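Local coordinates for protein prephenate dehydratase:Amino acid-binding ACT (Brucella abortus, PDB 6VH5) that probably catalyses the conversion of prephenate to phenylpyruvate in phenylalanine biosynthesis and binds phenylalanine at its ACT domain, at residues A[122-127]-A[163-168]; A[155-160]-A[177-182]; A[216-221]-A[292-297]; A[242-247]-A[263-268]. One frame throughout, in Å; residues are numbered along the deposited sequence.

Contact 1. Residues A[122-127]-A[163-168]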
# COMPACT_ATOMS: atom_id res chain seq x y z
N THR A 122 -6.69 -3.51 -29.93
CA THR A 122 -6.46 -2.87 -28.65
C THR A 122 -6.73 -3.84 -27.51
O THR A 122 -7.61 -4.70 -27.58
CB THR A 122 -7.35 -1.64 -28.45
OG1 THR A 122 -8.71 -2.01 -28.67
CG2 THR A 122 -6.96 -0.53 -29.41
N VAL A 123 -5.96 -3.68 -26.45
CA VAL A 123 -6.12 -4.46 -25.23
C VAL A 123 -6.41 -3.48 -24.10
O VAL A 123 -5.65 -2.52 -23.91
CB VAL A 123 -4.87 -5.31 -24.95
CG1 VAL A 123 -5.04 -6.06 -23.65
CG2 VAL A 123 -4.61 -6.27 -26.10
N HIS A 124 -7.51 -3.70 -23.39
CA HIS A 124 -7.99 -2.79 -22.37
C HIS A 124 -7.87 -3.42 -20.99
O HIS A 124 -8.29 -4.56 -20.79
CB HIS A 124 -9.44 -2.40 -22.63
CG HIS A 124 -9.64 -1.70 -23.93
ND1 HIS A 124 -9.95 -0.36 -24.02
CD2 HIS A 124 -9.54 -2.15 -25.21
CE1 HIS A 124 -10.05 -0.02 -25.29
NE2 HIS A 124 -9.81 -1.09 -26.03
N SER A 125 -7.32 -2.67 -20.04
CA SER A 125 -7.15 -3.17 -18.68
C SER A 125 -6.73 -2.01 -17.79
O SER A 125 -6.49 -0.89 -18.26
CB SER A 125 -6.12 -4.30 -18.64
OG SER A 125 -6.31 -5.13 -17.52
N HIS A 126 -6.60 -2.29 -16.49
CA HIS A 126 -6.06 -1.32 -15.55
C HIS A 126 -4.58 -1.11 -15.86
O HIS A 126 -3.86 -2.05 -16.18
CB HIS A 126 -6.24 -1.83 -14.12
CG HIS A 126 -5.77 -0.87 -13.07
ND1 HIS A 126 -4.45 -0.82 -12.66
CD2 HIS A 126 -6.42 0.07 -12.36
CE1 HIS A 126 -4.32 0.12 -11.73
NE2 HIS A 126 -5.50 0.67 -11.53
N ILE A 127 -4.13 0.15 -15.73
CA ILE A 127 -2.78 0.50 -16.17
C ILE A 127 -1.72 -0.37 -15.51
O ILE A 127 -0.71 -0.71 -16.13
CB ILE A 127 -2.52 2.01 -15.93
CG1 ILE A 127 -1.12 2.40 -16.42
CG2 ILE A 127 -2.71 2.36 -14.45
CD1 ILE A 127 -0.91 3.90 -16.55
N ARG A 163 -15.51 -5.69 -32.00
CA ARG A 163 -14.74 -6.93 -32.09
C ARG A 163 -13.23 -6.71 -32.01
O ARG A 163 -12.49 -7.65 -31.70
CB ARG A 163 -15.10 -7.66 -33.39
CG ARG A 163 -16.52 -8.20 -33.40
CD ARG A 163 -16.90 -8.79 -34.75
NE ARG A 163 -16.14 -9.99 -35.12
CZ ARG A 163 -16.54 -11.24 -34.90
NH1 ARG A 163 -17.69 -11.49 -34.29
NH2 ARG A 163 -15.78 -12.25 -35.31
N SER A 164 -12.75 -5.50 -32.29
CA SER A 164 -11.33 -5.20 -32.21
C SER A 164 -10.84 -5.02 -30.77
O SER A 164 -9.63 -4.93 -30.55
CB SER A 164 -11.02 -3.93 -33.01
OG SER A 164 -11.33 -2.78 -32.25
N MET A 165 -11.74 -4.92 -29.79
CA MET A 165 -11.36 -4.65 -28.41
C MET A 165 -11.27 -5.95 -27.61
O MET A 165 -12.24 -6.71 -27.55
CB MET A 165 -12.35 -3.70 -27.75
CG MET A 165 -12.18 -2.26 -28.21
SD MET A 165 -13.54 -1.20 -27.72
CE MET A 165 -12.69 0.38 -27.61
N ALA A 166 -10.10 -6.18 -27.01
CA ALA A 166 -9.88 -7.29 -26.09
C ALA A 166 -9.67 -6.77 -24.67
O ALA A 166 -9.42 -5.58 -24.44
CB ALA A 166 -8.68 -8.11 -26.54
N ALA A 167 -9.81 -7.66 -23.70
CA ALA A 167 -9.59 -7.28 -22.30
C ALA A 167 -8.66 -8.28 -21.61
O ALA A 167 -8.61 -9.45 -21.97
CB ALA A 167 -10.92 -7.19 -21.52
N LEU A 168 -7.94 -7.78 -20.61
CA LEU A 168 -7.15 -8.60 -19.68
C LEU A 168 -7.83 -8.51 -18.32
O LEU A 168 -7.83 -7.44 -17.70
CB LEU A 168 -5.71 -8.10 -19.60
CG LEU A 168 -4.87 -8.12 -20.86
CD1 LEU A 168 -3.60 -7.32 -20.63
CD2 LEU A 168 -4.55 -9.56 -21.19
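Val123 and Leu168 make the tight part of this contact. CG1 of Val123 lies 3.5 Å from CG of Leu168. It is placed there by a chi1 of 177°, which turns CG1 away from its own N. Ala166 lies on the same face as Val123. The strands 122-125 and 165-168 run parallel. Thr122 O takes the N-H of Ala166, His124 N gives to Ala166 O at 2.9 Å, and His124 O takes the N-H of Leu168. At the far end Ser125 OG donates to Leu168 O at 2.8 Å, outside the backbone ladder. The other face is more polar. Thr122 OG1 and His124 NE2 share a hydrogen bond of 3.0 Å. Met165 crosses the imidazole obliquely, with CE 3.5 Å from His124 CE1 and SD 4.7 Å from the ring centroid. The start of the pair, at Thr122 and Met165, is looser. Both residues are partly exposed, and the bond from Thr122 N to Ser164 O is weak at 3.3 Å. The ladder joins two neighbouring parallel strands of a five-stranded mixed sheet. Its chemistry implies backbone pairing sealed by aliphatic packing on one face, while the threonine bond helps fix the rotation of the histidine ring on the other.

Contact 2. Residues A[155-160]-A[177-182]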
# COMPACT_ATOMS: atom_id res chain seq x y z
N ARG A 155 -16.34 -5.72 -18.74
CA ARG A 155 -17.66 -5.12 -18.93
C ARG A 155 -17.68 -4.18 -20.13
O ARG A 155 -18.63 -4.20 -20.92
CB ARG A 155 -18.08 -4.39 -17.66
CG ARG A 155 -19.42 -3.68 -17.79
CD ARG A 155 -19.91 -3.06 -16.47
NE ARG A 155 -18.90 -2.24 -15.81
CZ ARG A 155 -18.51 -1.04 -16.22
NH1 ARG A 155 -19.01 -0.51 -17.33
NH2 ARG A 155 -17.59 -0.37 -15.54
N LEU A 156 -16.63 -3.38 -20.30
CA LEU A 156 -16.58 -2.44 -21.42
C LEU A 156 -16.59 -3.17 -22.76
O LEU A 156 -17.24 -2.73 -23.71
CB LEU A 156 -15.34 -1.55 -21.31
CG LEU A 156 -15.16 -0.55 -22.46
CD1 LEU A 156 -16.15 0.59 -22.31
CD2 LEU A 156 -13.73 -0.03 -22.56
N VAL A 157 -15.85 -4.28 -22.85
CA VAL A 157 -15.77 -5.03 -24.10
C VAL A 157 -17.12 -5.64 -24.45
O VAL A 157 -17.53 -5.64 -25.62
CB VAL A 157 -14.66 -6.09 -23.99
CG1 VAL A 157 -14.80 -7.16 -25.07
CG2 VAL A 157 -13.29 -5.42 -24.11
N ALA A 158 -17.84 -6.15 -23.46
CA ALA A 158 -19.15 -6.75 -23.73
C ALA A 158 -20.18 -5.71 -24.11
O ALA A 158 -21.11 -6.00 -24.88
CB ALA A 158 -19.63 -7.54 -22.51
N ASP A 159 -20.03 -4.48 -23.60
CA ASP A 159 -21.04 -3.46 -23.84
C ASP A 159 -20.82 -2.76 -25.18
O ASP A 159 -21.78 -2.54 -25.92
CB ASP A 159 -21.03 -2.44 -22.69
CG ASP A 159 -21.43 -3.06 -21.35
OD1 ASP A 159 -21.07 -2.49 -20.28
OD2 ASP A 159 -22.06 -4.14 -21.34
N VAL A 160 -19.57 -2.46 -25.53
CA VAL A 160 -19.30 -1.73 -26.76
C VAL A 160 -19.48 -2.62 -27.98
O VAL A 160 -19.84 -2.13 -29.06
CB VAL A 160 -17.88 -1.12 -26.69
CG1 VAL A 160 -17.50 -0.47 -28.01
CG2 VAL A 160 -17.80 -0.12 -25.54
N TYR A 177 -19.53 -11.90 -18.08
CA TYR A 177 -19.86 -11.08 -19.24
C TYR A 177 -19.95 -11.87 -20.54
O TYR A 177 -20.05 -11.26 -21.61
CB TYR A 177 -18.85 -9.93 -19.36
CG TYR A 177 -18.97 -8.97 -18.21
CD1 TYR A 177 -20.02 -8.06 -18.16
CD2 TYR A 177 -18.07 -8.99 -17.17
CE1 TYR A 177 -20.16 -7.18 -17.09
CE2 TYR A 177 -18.19 -8.11 -16.10
CZ TYR A 177 -19.25 -7.21 -16.07
OH TYR A 177 -19.38 -6.33 -15.02
N GLY A 178 -19.96 -13.20 -20.47
CA GLY A 178 -20.12 -14.02 -21.65
C GLY A 178 -19.05 -13.80 -22.70
O GLY A 178 -19.35 -13.77 -23.90
N LEU A 179 -17.80 -13.65 -22.27
CA LEU A 179 -16.68 -13.39 -23.17
C LEU A 179 -15.87 -14.66 -23.40
O LEU A 179 -15.79 -15.54 -22.53
CB LEU A 179 -15.77 -12.29 -22.62
CG LEU A 179 -16.36 -10.88 -22.50
CD1 LEU A 179 -15.29 -9.89 -22.00
CD2 LEU A 179 -16.99 -10.41 -23.81
N ASP A 180 -15.29 -14.76 -24.59
CA ASP A 180 -14.41 -15.86 -24.94
C ASP A 180 -13.01 -15.58 -24.43
O ASP A 180 -12.49 -14.47 -24.57
CB ASP A 180 -14.34 -16.04 -26.46
CG ASP A 180 -15.42 -16.95 -26.99
OD1 ASP A 180 -16.09 -17.60 -26.17
OD2 ASP A 180 -15.57 -17.03 -28.23
N ILE A 181 -12.38 -16.60 -23.84
CA ILE A 181 -10.98 -16.50 -23.42
C ILE A 181 -10.13 -17.00 -24.57
O ILE A 181 -10.10 -18.19 -24.88
CB ILE A 181 -10.71 -17.29 -22.14
CG1 ILE A 181 -11.44 -16.62 -20.97
CG2 ILE A 181 -9.21 -17.38 -21.87
CD1 ILE A 181 -11.16 -17.24 -19.63
N LEU A 182 -9.44 -16.06 -25.23
CA LEU A 182 -8.60 -16.41 -26.37
C LEU A 182 -7.32 -17.09 -25.91
O LEU A 182 -6.88 -18.07 -26.52
CB LEU A 182 -8.30 -15.14 -27.15
CG LEU A 182 -7.72 -15.21 -28.56
CD1 LEU A 182 -8.49 -16.21 -29.42
CD2 LEU A 182 -7.79 -13.82 -29.12
O HOH W 1 -18.60 -4.31 -13.49
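Tyr177 OH and Arg155 NE are joined by one water. The water lies 2.7 Å from Tyr177 OH and accepts from Arg155 NE at 3.1 Å. It sits at the edge of the guanidinium, in its plane. No direct hydrogen bond crosses the contact. Arg155 and Tyr177 lie side by side and point the same way. The aliphatic part of Arg155 runs over the tyrosine ring. Its CA stands 3.7 Å above the ring plane, over the centre, and its CB is 3.4 Å from Tyr177 CZ. The guanidinium does not stack, since its plane is turned 68° from the ring. A bend at chi3 (50°) turns the chain after CD, and the far end of the group forms a salt bridge with Glu32. Further along the helix, Ala158 CB meets Tyr177 CB at 4.0 Å. The same methyl touches Leu179 CD2 at 4.1 Å. Val157 CG1 reaches both methyls of Leu179. This apolar side is the more buried one. Tyr177 follows the end of helix 171-176, and Gly178 with positive phi carries the chain on to strand 180-183. Helix 150-160 thus packs against the link between that helix and that strand. Val157 also lies on Met165 and Ala167 of strand 165-169, and Leu179 on Met110 of strand 108-111.

Contact 3. Residues A[216-221]-A[292-297]; sequences VTTFVF and GVYKGS
Strands 216-221 and 292-295 run antiparallel, with their short axes 158° apart and 4.8 Å at closest approach. Val216 and Tyr294 form a hydrogen-bonded pair. Val216 N gives to Tyr294 O at 2.7 Å, and Tyr294 N returns to Val216 O at 2.9 Å. Thr217 and Val293 form the non-hydrogen-bonded pair between. Thr218 and Gly292 are hydrogen-bonded again, but unevenly. Thr218 N to Gly292 O is short, while Gly292 N to Thr218 O is longer and bent, at 3.3 Å and 138°.

The side chain of Tyr294 carries the contact. Its chi1 of 49° sets CG between the backbone N and the carbonyl carbon, which swings the ring back across the neighbouring strand. Val216 CB then lies over one ring face, off centre toward the rim, 4.0 Å from the centroid in a CH-pi contact. Val216 CG1 lies 3.5 Å from Tyr294 CZ. Thr218 OG1 is at the ring edge, in plane, and accepts from Tyr294 OH at 2.7 Å. Past the strand, Gly296 CA comes up to Val216 CG2. On the other face Thr217 and Val293 lie side by side, with Thr217 OG1 3.8 Å from Val293 CG2. That hydroxyl bonds to Gly267 O.

Ile97 of strand 96-104 packs on both Thr218 and Tyr294, so this face of the ACT sheet meets the sheet of the dehydratase region. The chemistry implies a chain of hydrogen bonds from Tyr294 through Thr218 to Asp264. It satisfies a buried phenol and holds its ring across the neighbouring inner strand 215-224.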
# COMPACT_ATOMS: atom_id res chain seq x y z
N VAL A 216 -3.78 -18.35 13.53
CA VAL A 216 -3.07 -17.08 13.44
C VAL A 216 -3.68 -16.11 14.44
O VAL A 216 -4.90 -16.03 14.56
CB VAL A 216 -3.12 -16.49 12.02
CG1 VAL A 216 -2.38 -15.16 11.98
CG2 VAL A 216 -2.55 -17.48 11.02
N THR A 217 -2.82 -15.40 15.15
CA THR A 217 -3.25 -14.31 16.02
C THR A 217 -2.62 -13.03 15.50
O THR A 217 -1.40 -12.98 15.29
CB THR A 217 -2.89 -14.56 17.49
OG1 THR A 217 -3.69 -15.63 18.00
CG2 THR A 217 -3.17 -13.31 18.33
N THR A 218 -3.45 -12.03 15.25
CA THR A 218 -2.99 -10.74 14.76
C THR A 218 -3.23 -9.71 15.85
O THR A 218 -4.30 -9.71 16.47
CB THR A 218 -3.72 -10.34 13.47
OG1 THR A 218 -3.36 -11.23 12.40
CG2 THR A 218 -3.36 -8.91 13.07
N PHE A 219 -2.23 -8.88 16.12
CA PHE A 219 -2.34 -7.89 17.17
C PHE A 219 -1.49 -6.67 16.83
O PHE A 219 -0.59 -6.74 15.99
CB PHE A 219 -1.93 -8.46 18.53
CG PHE A 219 -0.51 -8.98 18.58
CD1 PHE A 219 0.53 -8.18 19.01
CD2 PHE A 219 -0.22 -10.28 18.20
CE1 PHE A 219 1.83 -8.66 19.07
CE2 PHE A 219 1.07 -10.77 18.24
CZ PHE A 219 2.10 -9.96 18.68
N VAL A 220 -1.79 -5.57 17.51
CA VAL A 220 -0.98 -4.36 17.46
C VAL A 220 -0.48 -4.07 18.87
O VAL A 220 -1.09 -4.46 19.86
CB VAL A 220 -1.75 -3.14 16.89
CG1 VAL A 220 -2.03 -3.35 15.42
CG2 VAL A 220 -3.05 -2.90 17.67
N PHE A 221 0.64 -3.36 18.94
CA PHE A 221 1.21 -2.93 20.21
C PHE A 221 2.10 -1.72 19.95
O PHE A 221 2.57 -1.51 18.84
CB PHE A 221 2.01 -4.04 20.91
CG PHE A 221 3.21 -4.55 20.10
CD1 PHE A 221 4.45 -3.95 20.24
CD2 PHE A 221 3.07 -5.60 19.21
CE1 PHE A 221 5.54 -4.40 19.50
CE2 PHE A 221 4.15 -6.06 18.46
CZ PHE A 221 5.38 -5.46 18.60
N GLY A 292 -7.47 -10.33 16.04
CA GLY A 292 -8.12 -11.53 15.54
C GLY A 292 -7.40 -12.82 15.85
O GLY A 292 -6.17 -12.85 16.03
N VAL A 293 -8.17 -13.91 15.92
CA VAL A 293 -7.66 -15.25 16.18
C VAL A 293 -8.39 -16.19 15.23
O VAL A 293 -9.59 -16.44 15.40
CB VAL A 293 -7.89 -15.70 17.63
CG1 VAL A 293 -7.35 -17.11 17.83
CG2 VAL A 293 -7.28 -14.71 18.61
N TYR A 294 -7.69 -16.67 14.20
CA TYR A 294 -8.37 -17.28 13.06
C TYR A 294 -7.56 -18.44 12.48
O TYR A 294 -6.34 -18.53 12.66
CB TYR A 294 -8.67 -16.23 11.99
CG TYR A 294 -7.50 -15.33 11.59
CD1 TYR A 294 -6.83 -15.53 10.39
CD2 TYR A 294 -7.09 -14.28 12.40
CE1 TYR A 294 -5.78 -14.70 10.01
CE2 TYR A 294 -6.03 -13.45 12.03
CZ TYR A 294 -5.38 -13.67 10.83
OH TYR A 294 -4.34 -12.85 10.45
N LYS A 295 -8.26 -19.30 11.75
CA LYS A 295 -7.62 -20.43 11.09
C LYS A 295 -6.64 -19.93 10.03
O LYS A 295 -6.91 -18.96 9.32
CB LYS A 295 -8.66 -21.34 10.43
CG LYS A 295 -9.60 -22.03 11.39
CD LYS A 295 -10.65 -22.84 10.63
CE LYS A 295 -11.62 -23.55 11.57
NZ LYS A 295 -12.63 -24.36 10.83
N GLY A 296 -5.51 -20.62 9.91
CA GLY A 296 -4.48 -20.27 8.96
C GLY A 296 -4.56 -21.10 7.69
O GLY A 296 -4.95 -22.26 7.71
N SER A 297 -4.20 -20.48 6.57
CA SER A 297 -4.29 -21.17 5.30
C SER A 297 -3.23 -22.25 5.19
O SER A 297 -2.14 -22.15 5.76
CB SER A 297 -4.16 -20.17 4.14
OG SER A 297 -4.28 -20.84 2.90

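Contact 4. Residues A[242-247]-A[263-268]. With PHE (phenylalanine), chain E; EDO (1,2-ethanediol), chain K.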
# COMPACT_ATOMS: atom_id res chain seq x y z
N VAL A 242 7.54 -19.20 19.39
CA VAL A 242 6.39 -18.65 18.67
C VAL A 242 6.91 -18.03 17.38
O VAL A 242 7.72 -17.09 17.42
CB VAL A 242 5.65 -17.61 19.52
CG1 VAL A 242 4.39 -17.17 18.80
CG2 VAL A 242 5.35 -18.14 20.90
N ASN A 243 6.46 -18.55 16.24
CA ASN A 243 6.88 -18.01 14.95
C ASN A 243 6.03 -16.81 14.60
O ASN A 243 4.80 -16.87 14.65
CB ASN A 243 6.77 -19.07 13.86
CG ASN A 243 7.61 -18.73 12.60
OD1 ASN A 243 8.71 -18.18 12.68
ND2 ASN A 243 7.05 -19.05 11.43
N MET A 244 6.69 -15.70 14.28
CA MET A 244 6.04 -14.49 13.80
C MET A 244 6.19 -14.41 12.28
O MET A 244 7.30 -14.59 11.76
CB MET A 244 6.65 -13.26 14.48
CG MET A 244 5.99 -11.95 14.15
SD MET A 244 6.65 -10.61 15.15
CE MET A 244 5.99 -11.04 16.77
N THR A 245 5.08 -14.19 11.57
CA THR A 245 5.11 -14.22 10.11
C THR A 245 4.79 -12.88 9.47
O THR A 245 4.89 -12.76 8.25
CB THR A 245 4.14 -15.28 9.57
OG1 THR A 245 2.79 -14.91 9.88
CG2 THR A 245 4.43 -16.63 10.16
N LYS A 246 4.42 -11.86 10.25
CA LYS A 246 4.22 -10.54 9.69
C LYS A 246 4.55 -9.51 10.76
O LYS A 246 4.21 -9.69 11.94
CB LYS A 246 2.78 -10.38 9.19
CG LYS A 246 2.51 -9.11 8.40
CD LYS A 246 1.06 -9.04 7.98
CE LYS A 246 0.72 -7.72 7.30
NZ LYS A 246 1.45 -7.58 6.02
N LEU A 247 5.20 -8.42 10.34
CA LEU A 247 5.54 -7.37 11.30
C LEU A 247 5.78 -6.08 10.53
O LEU A 247 6.59 -6.05 9.60
CB LEU A 247 6.78 -7.76 12.13
CG LEU A 247 7.17 -6.82 13.28
CD1 LEU A 247 5.98 -6.63 14.24
CD2 LEU A 247 8.39 -7.37 14.05
N ALA A 263 1.26 -7.11 13.80
CA ALA A 263 1.95 -8.40 13.83
C ALA A 263 0.99 -9.56 13.72
O ALA A 263 -0.14 -9.50 14.22
CB ALA A 263 2.77 -8.55 15.13
N ASP A 264 1.44 -10.61 13.03
CA ASP A 264 0.79 -11.92 13.01
C ASP A 264 1.75 -12.92 13.63
O ASP A 264 2.95 -12.91 13.30
CB ASP A 264 0.47 -12.38 11.57
CG ASP A 264 -0.51 -11.45 10.82
OD1 ASP A 264 -1.05 -10.48 11.38
OD2 ASP A 264 -0.72 -11.74 9.62
N ILE A 265 1.25 -13.79 14.51
CA ILE A 265 2.01 -14.94 15.00
C ILE A 265 1.18 -16.19 14.70
O ILE A 265 -0.04 -16.14 14.53
CB ILE A 265 2.36 -14.87 16.51
CG1 ILE A 265 1.10 -14.80 17.35
CG2 ILE A 265 3.29 -13.70 16.85
CD1 ILE A 265 1.36 -14.71 18.81
N GLU A 266 1.88 -17.31 14.63
CA GLU A 266 1.25 -18.63 14.49
C GLU A 266 1.11 -19.21 15.89
O GLU A 266 2.09 -19.65 16.50
CB GLU A 266 2.08 -19.50 13.56
CG GLU A 266 2.15 -18.91 12.15
CD GLU A 266 2.98 -19.71 11.15
OE1 GLU A 266 4.00 -20.33 11.54
OE2 GLU A 266 2.58 -19.73 9.97
N GLY A 267 -0.10 -19.17 16.41
CA GLY A 267 -0.40 -19.60 17.75
C GLY A 267 -1.74 -19.06 18.20
O GLY A 267 -2.30 -18.13 17.61
N HIS A 268 -2.27 -19.68 19.24
CA HIS A 268 -3.52 -19.36 19.91
C HIS A 268 -3.25 -18.78 21.29
O HIS A 268 -2.36 -19.27 21.99
CB HIS A 268 -4.39 -20.61 20.03
CG HIS A 268 -5.80 -20.32 20.46
ND1 HIS A 268 -6.13 -19.96 21.74
CD2 HIS A 268 -6.96 -20.32 19.75
CE1 HIS A 268 -7.43 -19.77 21.82
NE2 HIS A 268 -7.96 -19.98 20.63
N PHE E . 9.41 -15.94 11.46
CA PHE E . 10.70 -15.34 11.79
C PHE E . 10.75 -14.98 13.26
O PHE E . 9.73 -15.13 13.94
CB PHE E . 10.99 -14.10 10.94
CG PHE E . 9.84 -13.12 10.86
CD1 PHE E . 9.09 -13.01 9.70
CD2 PHE E . 9.52 -12.30 11.94
CE1 PHE E . 8.04 -12.11 9.62
CE2 PHE E . 8.47 -11.41 11.86
CZ PHE E . 7.73 -11.31 10.71
OXT PHE E . 11.78 -14.53 13.74
C1 EDO K . 11.09 -12.93 17.06
O1 EDO K . 12.02 -13.46 16.10
C2 EDO K . 9.93 -13.90 17.33
O2 EDO K . 10.16 -15.21 16.78
O HOH W 2 4.73 -20.79 16.17
O HOH W 3 1.13 -13.62 8.28
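Strands 243-247 and 263-266 run antiparallel, and a classic beta bulge sets Thr245 and Lys246 both against Asp264. Thr245 N gives to Asp264 O at 3.0 Å, and Lys246 O takes the N-H of Asp264. Asn243 lies beside Glu266, their amide and carboxylate planes 61° apart. Its ND2 makes a weak bond to Glu266 OE1, while its OD1 accepts from the N of the bound phenylalanine at 2.6 Å. Both polar atoms of the amide thus have a partner. Glu266 OE2 pairs with Arg300. Met244 O accepts from the same ligand amino group, and Met244 N gives to the ligand O at 3.1 Å. With chi1 at -175°, Met244 CG reaches the ligand ring, 3.4 Å from its CE2. Met244 CE packs on Ile265 CG2. Lys246 CD runs alongside Asp264 OD2, but the amine pairs with Glu76 and the carboxylate with Arg195 and Thr218. A water joins Thr245 OG1 to Asp264 OD2. Leu230 and Asn225 of the second subunit also bind the ligand, so this pocket lies between subunits. In the fold, strand 258-266 of the hairpin lies between 243-251 and 215-224. Phe237 of helix 229-240 covers Val242, Met244 and Ile265.

In the fold
Contacts 1 and 2 lie in the dehydratase region, contacts 3 and 4 in the ACT region, with centres about 39 to 43 Å apart between the two groups. Contacts 1, 3 and 4 are buried strand pairings. Contact 2 is partly buried and packs a helix on a connection without a direct hydrogen bond. Contacts 1 and 2 meet where helix 150-160 packs on the sheet face that bears Met165 and Ala167. Contacts 3 and 4 share one antiparallel sheet and are joined through its adjacent strands 215-224 and 258-266. Contact 3 faces the dehydratase sheet, whereas contact 4 binds phenylalanine at the subunit interface.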